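Local coordinates for dehalogenase (Rhodospirillaceae, PDB 6A41), which probably cleaves carbon–halogen bonds, as a dehalogenase built on the Rossmann fold of short-chain dehydrogenases/reductases, at residues Glu14-Gly18 against Asn82-Tyr86; Leu33-Phe39 against His56-Val61; Phe133-Pro139 against Arg153-Leu159; Glu216-Thr220 against Val236-Ala240. All blocks are in the same frame, centred on the assembly; numbering follows the deposited sequence.

Interaction 1 (Glu14-Gly18 against Asn82-Tyr86)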
loop_
_atom_site.group_PDB
_atom_site.type_symbol
_atom_site.label_atom_id
_atom_site.label_comp_id
_atom_site.label_asym_id
_atom_site.label_seq_id
_atom_site.Cartn_x
_atom_site.Cartn_y
_atom_site.Cartn_z
ATOM N N GLU A 14 0.488 -30.463 7.837
ATOM C CA GLU A 14 -0.838 -30.927 7.599
ATOM C C GLU A 14 -1.844 -29.849 7.451
ATOM O O GLU A 14 -2.934 -30.160 7.059
ATOM C CB GLU A 14 -1.320 -31.985 8.683
ATOM C CG GLU A 14 -0.516 -33.237 8.660
ATOM C CD GLU A 14 -0.618 -33.935 7.325
ATOM O OE1 GLU A 14 -1.746 -34.262 6.864
ATOM O OE2 GLU A 14 0.430 -34.199 6.696
ATOM N N LYS A 15 -1.517 -28.595 7.679
ATOM C CA LYS A 15 -2.459 -27.491 7.496
ATOM C C LYS A 15 -2.087 -26.688 6.276
ATOM O O LYS A 15 -0.945 -26.732 5.802
ATOM C CB LYS A 15 -2.344 -26.522 8.668
ATOM C CG LYS A 15 -2.954 -27.121 9.925
ATOM C CD LYS A 15 -2.638 -26.253 11.101
ATOM C CE LYS A 15 -3.752 -25.348 11.506
ATOM N NZ LYS A 15 -5.037 -25.991 11.856
ATOM N N PHE A 16 -3.054 -25.911 5.859
ATOM C CA PHE A 16 -2.877 -24.727 4.965
ATOM C C PHE A 16 -1.981 -25.058 3.749
ATOM O O PHE A 16 -2.384 -25.884 2.935
ATOM C CB PHE A 16 -2.278 -23.575 5.852
ATOM C CG PHE A 16 -2.426 -22.154 5.286
ATOM C CD1 PHE A 16 -3.299 -21.846 4.210
ATOM C CD2 PHE A 16 -1.755 -21.138 5.889
ATOM C CE1 PHE A 16 -3.407 -20.570 3.724
ATOM C CE2 PHE A 16 -1.910 -19.844 5.466
ATOM C CZ PHE A 16 -2.731 -19.546 4.418
ATOM N N ALA A 17 -0.785 -24.484 3.616
ATOM C CA ALA A 17 -0.020 -24.629 2.392
ATOM C C ALA A 17 0.988 -25.783 2.451
ATOM O O ALA A 17 1.831 -25.963 1.543
ATOM C CB ALA A 17 0.741 -23.366 2.112
ATOM N N GLY A 18 0.926 -26.602 3.499
ATOM C CA GLY A 18 1.985 -27.651 3.690
ATOM C C GLY A 18 2.159 -28.662 2.555
ATOM O O GLY A 18 3.295 -28.996 2.133
ATOM N N ASN A 82 7.121 -20.741 7.421
ATOM C CA ASN A 82 6.288 -20.670 8.613
ATOM C C ASN A 82 4.825 -20.756 8.092
ATOM O O ASN A 82 4.298 -19.768 7.678
ATOM C CB ASN A 82 6.466 -19.376 9.335
ATOM C CG ASN A 82 7.664 -19.322 10.291
ATOM O OD1 ASN A 82 8.402 -18.338 10.274
ATOM N ND2 ASN A 82 7.710 -20.202 11.193
ATOM N N ASN A 83 4.238 -21.938 8.120
ATOM C CA ASN A 83 2.941 -22.273 7.627
ATOM C C ASN A 83 1.980 -22.334 8.829
ATOM O O ASN A 83 1.914 -23.279 9.548
ATOM C CB ASN A 83 3.050 -23.568 6.861
ATOM C CG ASN A 83 1.718 -24.097 6.407
ATOM O OD1 ASN A 83 0.977 -23.422 5.651
ATOM N ND2 ASN A 83 1.399 -25.295 6.811
ATOM N N ASP A 84 1.344 -21.205 9.095
ATOM C CA ASP A 84 0.587 -20.955 10.308
ATOM C C ASP A 84 -0.873 -20.680 9.942
ATOM O O ASP A 84 -1.159 -19.927 9.000
ATOM C CB ASP A 84 1.212 -19.766 11.085
ATOM C CG ASP A 84 2.711 -19.966 11.255
ATOM O OD1 ASP A 84 3.092 -20.875 12.000
ATOM O OD2 ASP A 84 3.483 -19.258 10.556
ATOM N N ALA A 85 -1.778 -21.341 10.675
ATOM C CA ALA A 85 -3.206 -21.248 10.432
ATOM C C ALA A 85 -4.037 -21.521 11.676
ATOM O O ALA A 85 -3.840 -22.529 12.287
ATOM C CB ALA A 85 -3.639 -22.154 9.352
ATOM N N TYR A 86 -4.852 -20.525 12.032
ATOM C CA TYR A 86 -5.886 -20.580 13.066
ATOM C C TYR A 86 -7.250 -20.307 12.378
ATOM O O TYR A 86 -7.265 -19.571 11.366
ATOM C CB TYR A 86 -5.588 -19.497 14.160
ATOM C CG TYR A 86 -6.532 -19.476 15.341
ATOM C CD1 TYR A 86 -6.391 -20.339 16.426
ATOM C CD2 TYR A 86 -7.654 -18.653 15.322
ATOM C CE1 TYR A 86 -7.320 -20.366 17.495
ATOM C CE2 TYR A 86 -8.575 -18.621 16.384
ATOM C CZ TYR A 86 -8.382 -19.460 17.465
ATOM O OH TYR A 86 -9.325 -19.399 18.440
#
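Asn-83 is the centre of this contact. Its side chain is in the t rotamer (chi1 174°) and reaches the loop backbone with both ends of its amide. Asn-83 ND2 donates to Lys-15 O (2.9 Å, 170°). Asn-83 OD1 accepts from Ala-17 N (2.9 Å). These bonds brace a type II' turn from Lys-15 to Gly-18, closed by Gly-18 N to Lys-15 O at 3.0 Å. Phe-16 takes the positive phi of the turn (47°). Its t rotamer sends the ring beside Asp-84 O, 3.4 Å from Phe-16 CD2, while Phe-16 CB packs on Ala-85 CB at 4.0 Å. Lys-15 (chi1 m, chi2 t) runs past Ala-85, with its CE 2.9 Å from Ala-85 O. Its NZ forms a salt bridge with Asp-186. The turn probably replaces the glycine-rich nucleotide-binding loop of related reductases, as in halohydrin dehalogenases. It follows strand 7-10, with Ala-17 as N-cap of helix 18-27, and lies over the C-terminal end of strand 79-83. Val-134 of strand 129-136 and Arg-153 of helix 147-158 touch Phe-16.

Interaction 2 (Leu33-Phe39 against His56-Val61); sequences LAHDPSF and HALSAV
Neighbouring parallel strands of a Rossmann-type sheet pair here, within the beta-alpha-beta unit 31-34, 42-51, 56-57. Residues 33-34 and 56-57 are extended (phi -86 to -128°, psi 121 to 133°). Leu-33 and His-56 pair with side chains on one face, Ala-34 and Ala-57 on the other, each at CA-CA 4.9 Å. Ala-34 N donates to His-56 O (2.8 Å), and Leu-58 N to Ala-34 O (2.9 Å). Asp-36 OD2 accepts from Ser-38 N (2.9 Å, an Asx turn) and Ser-38 OG (2.7 Å). Glu-14 N meets Asp-36 OD1. His-35 ND1 accepts from Asn-12 N. Water 1 bridges His-35 NE2 (2.8 Å) and Val-61 O (2.8 Å), which also make a weak direct bond (3.3 Å). Water 2 accepts from Asp-36 N (3.1 Å) and lies 2.8 Å from Leu-58 O and 2.7 Å from Ala-60 O. Val-61 (m) points toward 36-39, its CG1 3.4 Å from Asp-36 O. Ala-57 CB lies 3.9 Å from the ring centroid of Phe-39 (m) in a CH-pi contact.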
loop_
_atom_site.group_PDB
_atom_site.type_symbol
_atom_site.label_atom_id
_atom_site.label_comp_id
_atom_site.label_asym_id
_atom_site.label_seq_id
_atom_site.Cartn_x
_atom_site.Cartn_y
_atom_site.Cartn_z
ATOM N N LEU A 33 12.097 -31.118 5.099
ATOM C CA LEU A 33 11.892 -31.478 6.463
ATOM C C LEU A 33 10.562 -30.892 6.933
ATOM O O LEU A 33 10.283 -29.708 6.679
ATOM C CB LEU A 33 12.962 -30.851 7.322
ATOM C CG LEU A 33 14.394 -31.124 6.936
ATOM C CD1 LEU A 33 15.325 -30.507 7.918
ATOM C CD2 LEU A 33 14.634 -32.630 6.664
ATOM N N ALA A 34 9.753 -31.680 7.576
ATOM C CA ALA A 34 8.400 -31.251 7.901
ATOM C C ALA A 34 8.151 -31.454 9.366
ATOM O O ALA A 34 8.373 -32.562 9.875
ATOM C CB ALA A 34 7.359 -32.030 7.089
ATOM N N HIS A 35 7.595 -30.435 9.979
ATOM C CA HIS A 35 7.013 -30.463 11.329
ATOM C C HIS A 35 5.479 -30.565 11.253
ATOM O O HIS A 35 4.853 -30.036 10.333
ATOM C CB HIS A 35 7.403 -29.205 12.091
ATOM C CG HIS A 35 6.451 -28.849 13.192
ATOM N ND1 HIS A 35 5.390 -28.010 12.970
ATOM C CD2 HIS A 35 6.379 -29.228 14.504
ATOM C CE1 HIS A 35 4.666 -27.925 14.085
ATOM N NE2 HIS A 35 5.237 -28.649 15.033
ATOM N N ASP A 36 4.894 -31.262 12.211
ATOM C CA ASP A 36 3.476 -31.185 12.431
ATOM C C ASP A 36 3.200 -31.633 13.886
ATOM O O ASP A 36 3.809 -32.582 14.348
ATOM C CB ASP A 36 2.666 -32.021 11.394
ATOM C CG ASP A 36 1.156 -31.727 11.443
ATOM O OD1 ASP A 36 0.747 -30.682 10.801
ATOM O OD2 ASP A 36 0.395 -32.521 12.163
ATOM N N PRO A 37 2.186 -31.041 14.543
ATOM C CA PRO A 37 1.822 -31.578 15.850
ATOM C C PRO A 37 1.454 -33.017 15.856
ATOM O O PRO A 37 1.523 -33.634 16.885
ATOM C CB PRO A 37 0.549 -30.803 16.232
ATOM C CG PRO A 37 0.702 -29.580 15.479
ATOM C CD PRO A 37 1.345 -29.897 14.184
ATOM N N SER A 38 1.043 -33.581 14.758
ATOM C CA SER A 38 0.714 -35.000 14.711
ATOM C C SER A 38 1.898 -35.921 14.582
ATOM O O SER A 38 1.767 -37.075 14.837
ATOM C CB SER A 38 -0.240 -35.305 13.595
ATOM O OG SER A 38 0.304 -35.246 12.309
ATOM N N PHE A 39 3.059 -35.393 14.215
ATOM C CA PHE A 39 4.239 -36.164 13.955
ATOM C C PHE A 39 4.963 -36.772 15.209
ATOM O O PHE A 39 5.981 -37.441 15.026
ATOM C CB PHE A 39 5.233 -35.403 13.067
ATOM C CG PHE A 39 4.774 -35.173 11.653
ATOM C CD1 PHE A 39 3.599 -35.722 11.145
ATOM C CD2 PHE A 39 5.502 -34.403 10.813
ATOM C CE1 PHE A 39 3.215 -35.550 9.862
ATOM C CE2 PHE A 39 5.068 -34.184 9.527
ATOM C CZ PHE A 39 3.973 -34.791 9.040
ATOM N N HIS A 56 11.018 -35.700 4.843
ATOM C CA HIS A 56 11.278 -36.307 6.178
ATOM C C HIS A 56 10.316 -35.685 7.232
ATOM O O HIS A 56 10.362 -34.449 7.539
ATOM C CB HIS A 56 12.700 -36.039 6.597
ATOM C CG HIS A 56 13.045 -36.602 7.963
ATOM N ND1 HIS A 56 13.310 -37.946 8.176
ATOM C CD2 HIS A 56 13.202 -36.001 9.168
ATOM C CE1 HIS A 56 13.517 -38.154 9.479
ATOM N NE2 HIS A 56 13.521 -36.977 10.093
ATOM N N ALA A 57 9.532 -36.511 7.877
ATOM C CA ALA A 57 8.655 -36.066 8.975
ATOM C C ALA A 57 9.478 -36.078 10.289
ATOM O O ALA A 57 10.004 -37.134 10.697
ATOM C CB ALA A 57 7.445 -36.981 9.042
ATOM N N LEU A 58 9.592 -34.937 10.961
ATOM C CA LEU A 58 10.370 -34.842 12.194
ATOM C C LEU A 58 9.522 -35.317 13.364
ATOM O O LEU A 58 8.293 -34.991 13.477
ATOM C CB LEU A 58 10.711 -33.372 12.430
ATOM C CG LEU A 58 11.681 -32.856 11.360
ATOM C CD1 LEU A 58 11.616 -31.311 11.354
ATOM C CD2 LEU A 58 13.091 -33.250 11.722
ATOM N N SER A 59 10.122 -36.105 14.227
ATOM C CA SER A 59 9.337 -36.744 15.283
ATOM C C SER A 59 9.216 -35.815 16.525
ATOM O O SER A 59 8.370 -36.025 17.363
ATOM C CB SER A 59 9.949 -38.121 15.642
ATOM O OG SER A 59 11.268 -37.880 16.024
ATOM N N ALA A 60 9.961 -34.721 16.577
ATOM C CA ALA A 60 9.800 -33.730 17.693
ATOM C C ALA A 60 8.822 -32.694 17.281
ATOM O O ALA A 60 8.821 -32.257 16.102
ATOM C CB ALA A 60 11.123 -33.100 18.084
ATOM N N VAL A 61 7.936 -32.360 18.218
ATOM C CA VAL A 61 6.814 -31.465 17.906
ATOM C C VAL A 61 6.906 -30.139 18.589
ATOM O O VAL A 61 6.369 -29.188 18.041
ATOM C CB VAL A 61 5.423 -32.071 18.185
ATOM C CG1 VAL A 61 5.277 -33.336 17.308
ATOM C CG2 VAL A 61 5.185 -32.351 19.661
HETATM O O HOH W 1 3.759 -28.456 17.399
HETATM O O HOH W 2 7.245 -32.471 13.859
#

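Interaction 3 (Phe133-Pro139 against Arg153-Leu159)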
loop_
_atom_site.group_PDB
_atom_site.type_symbol
_atom_site.label_atom_id
_atom_site.label_comp_id
_atom_site.label_asym_id
_atom_site.label_seq_id
_atom_site.Cartn_x
_atom_site.Cartn_y
_atom_site.Cartn_z
ATOM N N PHE A 133 6.749 -16.445 5.555
ATOM C CA PHE A 133 5.544 -16.586 6.309
ATOM C C PHE A 133 4.427 -16.954 5.378
ATOM O O PHE A 133 4.092 -16.181 4.407
ATOM C CB PHE A 133 5.251 -15.314 7.120
ATOM C CG PHE A 133 6.247 -15.026 8.221
ATOM C CD1 PHE A 133 7.449 -14.416 7.943
ATOM C CD2 PHE A 133 5.948 -15.270 9.521
ATOM C CE1 PHE A 133 8.372 -14.114 8.940
ATOM C CE2 PHE A 133 6.899 -14.998 10.534
ATOM C CZ PHE A 133 8.115 -14.477 10.203
ATOM N N VAL A 134 3.739 -18.023 5.621
ATOM C CA VAL A 134 2.525 -18.271 4.799
ATOM C C VAL A 134 1.370 -17.610 5.522
ATOM O O VAL A 134 1.050 -18.000 6.650
ATOM C CB VAL A 134 2.172 -19.699 4.636
ATOM C CG1 VAL A 134 1.109 -19.865 3.567
ATOM C CG2 VAL A 134 3.432 -20.443 4.208
ATOM N N SER A 135 0.808 -16.579 4.888
ATOM C CA SER A 135 -0.128 -15.673 5.590
ATOM C C SER A 135 -1.396 -15.436 4.723
ATOM O O SER A 135 -1.708 -16.284 3.878
ATOM C CB SER A 135 0.550 -14.313 5.928
ATOM O OG SER A 135 -0.223 -13.558 6.851
ATOM N N SER A 136 -2.089 -14.335 4.949
ATOM C CA SER A 136 -3.341 -14.061 4.330
ATOM C C SER A 136 -3.369 -12.755 3.614
ATOM O O SER A 136 -2.690 -11.819 4.094
ATOM C CB SER A 136 -4.456 -14.135 5.354
ATOM O OG SER A 136 -5.684 -13.733 4.810
ATOM N N ALA A 137 -4.039 -12.680 2.463
ATOM C CA ALA A 137 -4.321 -11.401 1.818
ATOM C C ALA A 137 -5.440 -10.579 2.552
ATOM O O ALA A 137 -5.715 -9.447 2.157
ATOM C CB ALA A 137 -4.670 -11.521 0.301
ATOM N N ALA A 138 -6.147 -11.207 3.492
ATOM C CA ALA A 138 -7.296 -10.564 4.018
ATOM C C ALA A 138 -7.037 -9.129 4.564
ATOM O O ALA A 138 -7.835 -8.249 4.263
ATOM C CB ALA A 138 -7.932 -11.344 5.110
ATOM N N PRO A 139 -5.902 -8.900 5.279
ATOM C CA PRO A 139 -5.651 -7.533 5.765
ATOM C C PRO A 139 -5.532 -6.493 4.693
ATOM O O PRO A 139 -5.726 -5.295 4.985
ATOM C CB PRO A 139 -4.314 -7.675 6.485
ATOM C CG PRO A 139 -4.257 -9.079 6.851
ATOM C CD PRO A 139 -4.873 -9.800 5.720
ATOM N N ARG A 153 -3.713 -11.867 11.284
ATOM C CA ARG A 153 -2.940 -12.020 10.020
ATOM C C ARG A 153 -2.150 -10.756 9.764
ATOM O O ARG A 153 -1.052 -10.798 9.286
ATOM C CB ARG A 153 -3.882 -12.232 8.867
ATOM C CG ARG A 153 -4.436 -13.638 8.845
ATOM C CD ARG A 153 -3.366 -14.677 8.648
ATOM N NE ARG A 153 -3.805 -16.033 8.367
ATOM C CZ ARG A 153 -2.964 -17.078 8.366
ATOM N NH1 ARG A 153 -1.682 -16.973 8.723
ATOM N NH2 ARG A 153 -3.430 -18.246 8.086
ATOM N N ALA A 154 -2.766 -9.604 10.029
ATOM C CA ALA A 154 -1.997 -8.338 9.894
ATOM C C ALA A 154 -0.740 -8.341 10.808
ATOM O O ALA A 154 0.243 -7.770 10.434
ATOM C CB ALA A 154 -2.853 -7.136 10.241
ATOM N N ALA A 155 -0.869 -8.876 12.029
ATOM C CA ALA A 155 0.280 -8.930 12.973
ATOM C C ALA A 155 1.375 -9.773 12.379
ATOM O O ALA A 155 2.550 -9.395 12.431
ATOM C CB ALA A 155 -0.136 -9.475 14.331
ATOM N N GLY A 156 0.973 -10.858 11.766
ATOM C CA GLY A 156 1.915 -11.745 11.084
ATOM C C GLY A 156 2.634 -11.007 9.978
ATOM O O GLY A 156 3.898 -11.022 9.885
ATOM N N ASN A 157 1.848 -10.431 9.063
ATOM C CA ASN A 157 2.410 -9.691 7.964
ATOM C C ASN A 157 3.328 -8.565 8.476
ATOM O O ASN A 157 4.275 -8.184 7.829
ATOM C CB ASN A 157 1.314 -9.076 7.052
ATOM C CG ASN A 157 0.568 -10.129 6.257
ATOM O OD1 ASN A 157 0.974 -11.294 6.194
ATOM N ND2 ASN A 157 -0.556 -9.754 5.685
ATOM N N GLY A 158 2.958 -7.992 9.582
ATOM C CA GLY A 158 3.682 -6.888 10.224
ATOM C C GLY A 158 5.032 -7.251 10.896
ATOM O O GLY A 158 5.788 -6.314 11.166
ATOM N N LEU A 159 5.379 -8.517 10.944
ATOM C CA LEU A 159 6.786 -8.892 11.273
ATOM C C LEU A 159 7.800 -8.731 10.113
ATOM O O LEU A 159 8.983 -8.519 10.346
ATOM C CB LEU A 159 6.801 -10.291 11.739
ATOM C CG LEU A 159 6.064 -10.542 13.063
ATOM C CD1 LEU A 159 5.907 -12.021 13.169
ATOM C CD2 LEU A 159 6.966 -10.060 14.182
HETATM O O HOH W 3 -0.135 -14.635 9.396
#
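The contact lies at the probable active site. Tyr-149 and Arg-153 form the Tyr-x-x-x-Arg pattern of halohydrin dehalogenases, and Ser-136 sits where their catalytic serine is expected. Ser-136 CB packs on Arg-153 CD at 3.5 Å. The side chain of Arg-153 (m, m, t) bends back along the end of the strand, so that one face of its guanidinium covers Ser-135 CA and Ser-136 N. Its NE bonds to Tyr-149 OH and its NH2 to Asp-84 O. Water 3 joins Arg-153 NH1 (2.9 Å) to Ser-135 OG (2.8 Å). Ser-135 OG in turn donates to Asn-157 OD1 at 2.6 Å, and Asn-157 ND2 makes a weak bond to Ser-136 O (3.4 Å). In the Rossmann-type fold, strand 129-136 is an inner strand of the parallel sheet, between 79-83 and 172-179, and helix 147-158 packs across it. The axes of 133-136 and 153-158 approach to 7.9 Å, with 141° between their directions. After the strand, Ser-136 OG accepts from Ala-138 N (2.9 Å), an ST turn. This brings Pro-139 against the helix, its CG 3.5 Å from Ala-154 N. At the other end Phe-133 CE2 meets Leu-159 CD1 at 4.1 Å. Helix 147-158 also forms part of a subunit interface: Ala-155 packs on Ala-155 of the second subunit, and Ala-155 O accepts from Ser-151 OG of that subunit.

Interaction 4 (Glu216-Thr220 against Val236-Ala240)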
loop_
_atom_site.group_PDB
_atom_site.type_symbol
_atom_site.label_atom_id
_atom_site.label_comp_id
_atom_site.label_asym_id
_atom_site.label_seq_id
_atom_site.Cartn_x
_atom_site.Cartn_y
_atom_site.Cartn_z
ATOM N N GLU A 216 -0.167 -23.910 -6.847
ATOM C CA GLU A 216 0.135 -22.514 -7.191
ATOM C C GLU A 216 0.696 -21.797 -5.978
ATOM O O GLU A 216 1.737 -21.092 -6.076
ATOM C CB GLU A 216 -1.077 -21.720 -7.736
ATOM C CG GLU A 216 -1.440 -22.126 -9.131
ATOM C CD GLU A 216 -2.873 -21.745 -9.619
ATOM O OE1 GLU A 216 -3.827 -21.669 -8.844
ATOM O OE2 GLU A 216 -2.980 -21.531 -10.847
ATOM N N LEU A 217 -0.006 -21.969 -4.862
ATOM C CA LEU A 217 0.558 -21.417 -3.559
ATOM C C LEU A 217 1.901 -22.046 -3.275
ATOM O O LEU A 217 2.852 -21.325 -2.908
ATOM C CB LEU A 217 -0.427 -21.637 -2.458
ATOM C CG LEU A 217 -0.084 -21.068 -1.082
ATOM C CD1 LEU A 217 0.296 -19.658 -1.123
ATOM C CD2 LEU A 217 -1.259 -21.198 -0.155
ATOM N N GLY A 218 1.979 -23.384 -3.447
ATOM C CA GLY A 218 3.289 -24.056 -3.226
ATOM C C GLY A 218 4.441 -23.519 -4.147
ATOM O O GLY A 218 5.590 -23.287 -3.676
ATOM N N ALA A 219 4.133 -23.315 -5.414
ATOM C CA ALA A 219 5.090 -22.823 -6.346
ATOM C C ALA A 219 5.536 -21.378 -5.964
ATOM O O ALA A 219 6.717 -21.031 -6.141
ATOM C CB ALA A 219 4.627 -22.831 -7.844
ATOM N N THR A 220 4.602 -20.580 -5.493
ATOM C CA THR A 220 4.947 -19.232 -4.994
ATOM C C THR A 220 5.893 -19.215 -3.841
ATOM O O THR A 220 6.882 -18.483 -3.798
ATOM C CB THR A 220 3.659 -18.409 -4.791
ATOM O OG1 THR A 220 2.901 -18.390 -6.052
ATOM C CG2 THR A 220 4.025 -17.050 -4.425
ATOM N N VAL A 236 5.116 -8.633 1.303
ATOM C CA VAL A 236 3.927 -9.513 1.439
ATOM C C VAL A 236 3.275 -9.678 0.042
ATOM O O VAL A 236 2.720 -8.701 -0.467
ATOM C CB VAL A 236 2.906 -8.878 2.415
ATOM C CG1 VAL A 236 1.668 -9.797 2.405
ATOM C CG2 VAL A 236 3.559 -8.741 3.758
ATOM N N LEU A 237 3.484 -10.822 -0.593
ATOM C CA LEU A 237 3.099 -11.128 -1.963
ATOM C C LEU A 237 1.660 -11.676 -1.966
ATOM O O LEU A 237 1.386 -12.829 -1.558
ATOM C CB LEU A 237 4.072 -12.095 -2.559
ATOM C CG LEU A 237 3.869 -12.763 -3.880
ATOM C CD1 LEU A 237 3.334 -11.784 -4.813
ATOM C CD2 LEU A 237 5.214 -13.347 -4.371
ATOM N N PRO A 238 0.700 -10.869 -2.444
ATOM C CA PRO A 238 -0.685 -11.348 -2.571
ATOM C C PRO A 238 -0.876 -12.466 -3.565
ATOM O O PRO A 238 -0.314 -12.458 -4.692
ATOM C CB PRO A 238 -1.471 -10.106 -2.965
ATOM C CG PRO A 238 -0.453 -9.034 -2.770
ATOM C CD PRO A 238 0.853 -9.580 -3.071
ATOM N N HIS A 239 -1.570 -13.493 -3.111
ATOM C CA HIS A 239 -1.779 -14.706 -3.875
ATOM C C HIS A 239 -3.236 -15.103 -3.696
ATOM O O HIS A 239 -3.565 -15.994 -3.040
ATOM C CB HIS A 239 -0.831 -15.788 -3.380
ATOM C CG HIS A 239 -0.848 -17.008 -4.215
ATOM N ND1 HIS A 239 -1.811 -17.972 -4.063
ATOM C CD2 HIS A 239 -0.051 -17.407 -5.236
ATOM C CE1 HIS A 239 -1.572 -18.959 -4.934
ATOM N NE2 HIS A 239 -0.503 -18.663 -5.641
ATOM N N ALA A 240 -4.086 -14.336 -4.411
ATOM C CA ALA A 240 -5.505 -14.418 -4.247
ATOM C C ALA A 240 -6.276 -14.146 -5.505
ATOM O O ALA A 240 -7.390 -13.654 -5.420
ATOM C CB ALA A 240 -5.900 -13.415 -3.196
#
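Helix 216-220 and strand 236-239 run nearly antiparallel, at 161° between their directions. The axes of the two short segments come no nearer than 10.4 Å, so side chains must bridge the gap. The closest CA atoms, of Leu-217 and His-239, are 7.1 Å apart. Within the helix, Thr-220 N bonds to Glu-216 O (3.0 Å), and Thr-220 OG1 donates to the same oxygen (2.9 Å). His-239 does most of the reaching. Its t rotamer (chi1 -173°) extends the imidazole from the strand to the helix. His-239 CE1 comes to 3.4 Å from Leu-217 N, and His-239 CD2 to 3.2 Å from Thr-220 OG1. His-239 NE2 lies 3.3 Å from Glu-216 O. ND1 is buried without a partner in the model. Leu-217 (t, p) covers one face of the His-239 ring in a CH-pi contact, with its CD1 4.2 Å from the ring centroid. One turn on, Thr-220 CG2 packs on Leu-237 CD2 at 3.9 Å. The carboxylate of Glu-216 is held by Lys-213 N and by a salt bridge to Arg-210. Phe-223 of the third subunit packs on Thr-220, and His-235 of that subunit on Leu-237. This is the last helix-strand pair of the Rossmann-type fold: helix 214-225 packs on the parallel sheet, and strand 236-239 forms its edge within the chain, beside strand 172-179.

How the interactions relate
All four contacts reach the same parallel sheet. Interaction 1 is the hub and touches each of the others. Glu-14 N meets Asp-36 OD1 of interaction 2 at 3.0 Å. Asp-84 O lies 3.0 Å from Arg-153 NH2 of interaction 3, and Asn-82 O is 2.8 Å from Val-134 N. Ala-17 CB packs on Leu-217 CD2 of interaction 4 at 3.7 Å. Phe-16 and Tyr-187, ring edge to face, lie beside Arg-153, so interactions 1 and 3 probably line the active site and its halide pocket. Interactions 3 and 4 touch through Asn-157 and Val-236. Interaction 2 is remote from both, with centres about 24 Å away.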